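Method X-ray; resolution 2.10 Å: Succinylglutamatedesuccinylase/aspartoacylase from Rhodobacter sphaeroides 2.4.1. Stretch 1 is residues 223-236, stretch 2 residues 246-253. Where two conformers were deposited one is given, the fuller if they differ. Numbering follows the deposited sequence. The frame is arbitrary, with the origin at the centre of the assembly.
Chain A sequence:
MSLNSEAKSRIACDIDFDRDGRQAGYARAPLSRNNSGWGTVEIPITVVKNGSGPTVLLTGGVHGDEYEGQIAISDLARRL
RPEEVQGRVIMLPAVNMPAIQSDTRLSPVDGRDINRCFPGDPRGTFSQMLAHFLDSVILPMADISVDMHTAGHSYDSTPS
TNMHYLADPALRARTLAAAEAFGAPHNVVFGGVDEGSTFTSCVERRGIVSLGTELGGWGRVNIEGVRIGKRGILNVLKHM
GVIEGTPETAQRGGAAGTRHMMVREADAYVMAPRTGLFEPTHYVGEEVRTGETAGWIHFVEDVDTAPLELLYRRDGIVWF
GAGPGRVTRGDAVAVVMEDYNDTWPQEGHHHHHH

Stretch 1 223-236: IEGVRIGKRGILNV
Stretch 2 246-253: TPETAQRG

Residues 223-236 form one helix that continues later in the chain, with phi/psi near -64/-42 throughout. Its i to i-4 backbone hydrogen bonds include R227 N to I223 O (3.2 Å) and V236 N to G232 O (2.9 Å). Residues 246-253 have no regular helix or strand. This segment runs antiparallel to the helix, P247 lying by N235 and R252 by E224. It is close at the first end, where the CA atoms of N235 and P247 are 4.4 Å apart, and stands off at the other, where those of E224 and R252 are 9.5 Å apart. Long side chains span the wider gap. Together the stretches bury 434 Å².

At the close end N235 (chi1 -77°, m; chi2 -4°) pairs with the backbone of E248. E248 N donates to N235 OD1 at 2.9 Å, and N235 ND2 donates to E248 O at 2.6 Å. The side-chain amide thus satisfies both polar backbone atoms of one extended residue, E248 (phi/psi -102/118). N235 ND2 is also hydrogen-bonded elsewhere in the structure. P247 (phi/psi -52/142) packs against the same amide, its CB 3.7 Å from N235 CG.

R231 (t, t, p; chi4 175°) reaches A250 O with both terminal nitrogens. R231 NH1 to A250 O is 2.8 Å at 162°; R231 NH2 to A250 O is 3.2 Å at 136°. The acceptor lies near the guanidinium plane. E248 O lies over one face instead. Its 2.9 Å approach to R231 NE has a poor angle and is not a hydrogen bond.

E224 (m, m; chi3 95°) binds two arginines. R252 (t, t, m; chi4 -86°) presents its guanidinium edge: R252 NH2 to E224 OE1 is 2.7 Å, and R252 NE to E224 OE2 is 3.0 Å. R227 (t, t, p; chi4 80°) lies one turn along the helix. R227 NE to E224 OE1 is 2.9 Å, and R227 NH2 to E224 OE2 is 2.8 Å. Each carboxylate oxygen therefore accepts two hydrogen bonds. The shared carboxylate offsets the like charges, with R227 NE 3.6 Å from R252 NH2.

Q251 has phi/psi -106/153 and chi1 to chi3 of -57°, -60° and -38°. Its CA-to-CB bond points away from the helix, but its amide comes nearer. Q251 NE2 bonds weakly to T249 O at 2.7 Å. One water accepts from R252 N at 2.9 Å, donates to Q251 OE1 at 3.1 Å, and accepts weakly from R227 NH2 at 3.5 Å.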

# COMPACT_ATOMS: atom_id res chain seq x y z
N ILE A 223 0.97 1.31 33.75
CA ILE A 223 1.83 1.77 34.84
C ILE A 223 2.13 0.64 35.84
O ILE A 223 3.27 0.49 36.29
CB ILE A 223 1.20 3.00 35.54
CG1 ILE A 223 1.22 4.23 34.59
CG2 ILE A 223 1.90 3.31 36.85
CD1 ILE A 223 0.41 5.44 35.12
N GLU A 224 1.10 -0.14 36.20
CA GLU A 224 1.26 -1.25 37.13
C GLU A 224 2.07 -2.36 36.50
O GLU A 224 2.86 -3.02 37.18
CB GLU A 224 -0.11 -1.79 37.56
CG GLU A 224 -0.70 -1.05 38.72
CD GLU A 224 0.11 -1.26 40.01
OE1 GLU A 224 0.99 -0.40 40.31
OE2 GLU A 224 -0.12 -2.31 40.68
N GLY A 225 1.87 -2.57 35.19
CA GLY A 225 2.60 -3.53 34.40
C GLY A 225 4.08 -3.24 34.37
O GLY A 225 4.88 -4.15 34.44
N VAL A 226 4.45 -1.96 34.25
CA VAL A 226 5.85 -1.57 34.26
C VAL A 226 6.44 -1.84 35.67
O VAL A 226 7.56 -2.35 35.78
CB VAL A 226 6.02 -0.07 33.90
CG1 VAL A 226 7.43 0.42 34.19
CG2 VAL A 226 5.62 0.20 32.41
N ARG A 227 5.69 -1.51 36.73
CA ARG A 227 6.14 -1.72 38.10
C ARG A 227 6.32 -3.22 38.39
O ARG A 227 7.32 -3.61 38.90
CB ARG A 227 5.14 -1.11 39.11
CG ARG A 227 5.63 -1.18 40.61
CD ARG A 227 4.58 -0.65 41.62
NE ARG A 227 3.35 -1.44 41.58
CZ ARG A 227 3.19 -2.63 42.18
NH1 ARG A 227 4.18 -3.18 42.87
NH2 ARG A 227 2.05 -3.28 42.08
N ILE A 228 5.35 -4.04 38.02
CA ILE A 228 5.40 -5.48 38.29
C ILE A 228 6.52 -6.15 37.48
O ILE A 228 7.26 -7.00 38.00
CB ILE A 228 4.01 -6.12 38.08
CG1 ILE A 228 3.06 -5.70 39.23
CG2 ILE A 228 4.08 -7.66 37.88
CD1 ILE A 228 3.34 -6.35 40.61
N GLY A 229 6.69 -5.72 36.24
CA GLY A 229 7.77 -6.22 35.40
C GLY A 229 9.16 -5.84 35.86
O GLY A 229 10.05 -6.68 35.89
N LYS A 230 9.37 -4.58 36.23
CA LYS A 230 10.66 -4.15 36.77
C LYS A 230 11.04 -4.95 38.04
O LYS A 230 12.16 -5.49 38.16
CB LYS A 230 10.64 -2.67 37.12
CG LYS A 230 10.77 -1.66 35.95
CD LYS A 230 10.90 -0.19 36.49
CE LYS A 230 11.44 0.75 35.41
NZ LYS A 230 11.72 2.16 35.85
N ARG A 231 10.12 -5.01 39.00
CA ARG A 231 10.34 -5.83 40.21
C ARG A 231 10.54 -7.33 39.87
O ARG A 231 11.36 -8.00 40.46
CB ARG A 231 9.20 -5.63 41.22
CG ARG A 231 9.43 -6.27 42.60
CD ARG A 231 8.23 -6.14 43.51
NE ARG A 231 7.16 -7.05 43.16
CZ ARG A 231 6.04 -7.20 43.87
NH1 ARG A 231 5.87 -6.51 44.98
NH2 ARG A 231 5.13 -8.06 43.49
N GLY A 232 9.76 -7.86 38.93
CA GLY A 232 9.78 -9.31 38.67
C GLY A 232 11.11 -9.80 38.17
O GLY A 232 11.53 -10.92 38.49
N ILE A 233 11.77 -8.98 37.34
CA ILE A 233 13.05 -9.40 36.80
C ILE A 233 14.17 -9.35 37.83
O ILE A 233 15.04 -10.23 37.82
CB ILE A 233 13.42 -8.71 35.44
CG1 ILE A 233 13.60 -7.19 35.56
CG2 ILE A 233 12.35 -9.06 34.36
CD1 ILE A 233 14.01 -6.49 34.21
N LEU A 234 14.15 -8.35 38.71
CA LEU A 234 15.04 -8.31 39.89
C LEU A 234 14.81 -9.52 40.78
O LEU A 234 15.76 -10.19 41.15
CB LEU A 234 14.81 -7.05 40.73
CG LEU A 234 15.35 -5.73 40.21
CD1 LEU A 234 14.85 -4.61 41.13
CD2 LEU A 234 16.87 -5.73 40.10
N ASN A 235 13.55 -9.78 41.13
CA ASN A 235 13.14 -10.97 41.88
C ASN A 235 13.63 -12.26 41.25
O ASN A 235 14.09 -13.17 41.96
CB ASN A 235 11.62 -11.06 41.98
CG ASN A 235 11.01 -10.12 43.01
OD1 ASN A 235 11.71 -9.41 43.72
ND2 ASN A 235 9.69 -10.11 43.06
N VAL A 236 13.55 -12.37 39.93
CA VAL A 236 13.98 -13.57 39.28
C VAL A 236 15.49 -13.72 39.49
O VAL A 236 15.98 -14.82 39.76
CB VAL A 236 13.62 -13.63 37.79
CG1 VAL A 236 14.55 -14.57 37.10
CG2 VAL A 236 12.14 -14.14 37.61
N THR A 246 16.28 -11.29 48.55
CA THR A 246 15.18 -12.22 48.42
C THR A 246 14.03 -11.53 47.66
O THR A 246 13.82 -10.34 47.79
CB THR A 246 14.73 -12.78 49.82
OG1 THR A 246 13.73 -11.95 50.40
CG2 THR A 246 15.91 -12.90 50.82
N PRO A 247 13.28 -12.29 46.83
CA PRO A 247 12.16 -11.70 46.08
C PRO A 247 11.16 -10.91 46.94
O PRO A 247 10.87 -11.30 48.08
CB PRO A 247 11.49 -12.91 45.46
CG PRO A 247 12.64 -13.85 45.25
CD PRO A 247 13.42 -13.73 46.53
N GLU A 248 10.66 -9.80 46.39
CA GLU A 248 9.54 -9.08 46.98
C GLU A 248 8.26 -9.39 46.19
O GLU A 248 8.15 -9.11 44.97
CB GLU A 248 9.82 -7.57 47.07
CG GLU A 248 8.60 -6.73 47.58
CD GLU A 248 8.04 -7.24 48.93
OE1 GLU A 248 8.73 -7.06 49.97
OE2 GLU A 248 6.94 -7.83 48.97
N THR A 249 7.30 -9.99 46.88
CA THR A 249 6.15 -10.61 46.24
C THR A 249 4.82 -10.10 46.80
O THR A 249 3.76 -10.63 46.45
CB THR A 249 6.21 -12.15 46.37
OG1 THR A 249 6.15 -12.53 47.75
CG2 THR A 249 7.51 -12.73 45.75
N ALA A 250 4.89 -9.10 47.69
CA ALA A 250 3.71 -8.44 48.25
C ALA A 250 2.90 -7.85 47.09
O ALA A 250 3.46 -7.30 46.15
CB ALA A 250 4.12 -7.32 49.25
N GLN A 251 1.59 -7.99 47.16
CA GLN A 251 0.73 -7.54 46.09
C GLN A 251 0.02 -6.28 46.54
O GLN A 251 -0.16 -6.06 47.75
CB GLN A 251 -0.27 -8.64 45.73
CG GLN A 251 0.42 -9.95 45.32
CD GLN A 251 1.32 -9.78 44.10
OE1 GLN A 251 0.99 -9.04 43.16
NE2 GLN A 251 2.46 -10.44 44.12
N ARG A 252 -0.34 -5.44 45.57
CA ARG A 252 -1.04 -4.20 45.88
C ARG A 252 -2.30 -4.48 46.68
O ARG A 252 -2.63 -3.75 47.59
CB ARG A 252 -1.44 -3.42 44.61
CG ARG A 252 -1.92 -2.02 44.94
CD ARG A 252 -2.27 -1.23 43.71
NE ARG A 252 -1.07 -0.76 43.06
CZ ARG A 252 -0.44 0.36 43.37
NH1 ARG A 252 -0.91 1.16 44.33
NH2 ARG A 252 0.67 0.69 42.71
N GLY A 253 -3.01 -5.54 46.33
CA GLY A 253 -4.29 -5.82 46.94
C GLY A 253 -4.13 -6.41 48.33
O GLY A 253 -5.12 -6.79 48.96
O HOH W 1 0.08 -6.09 42.76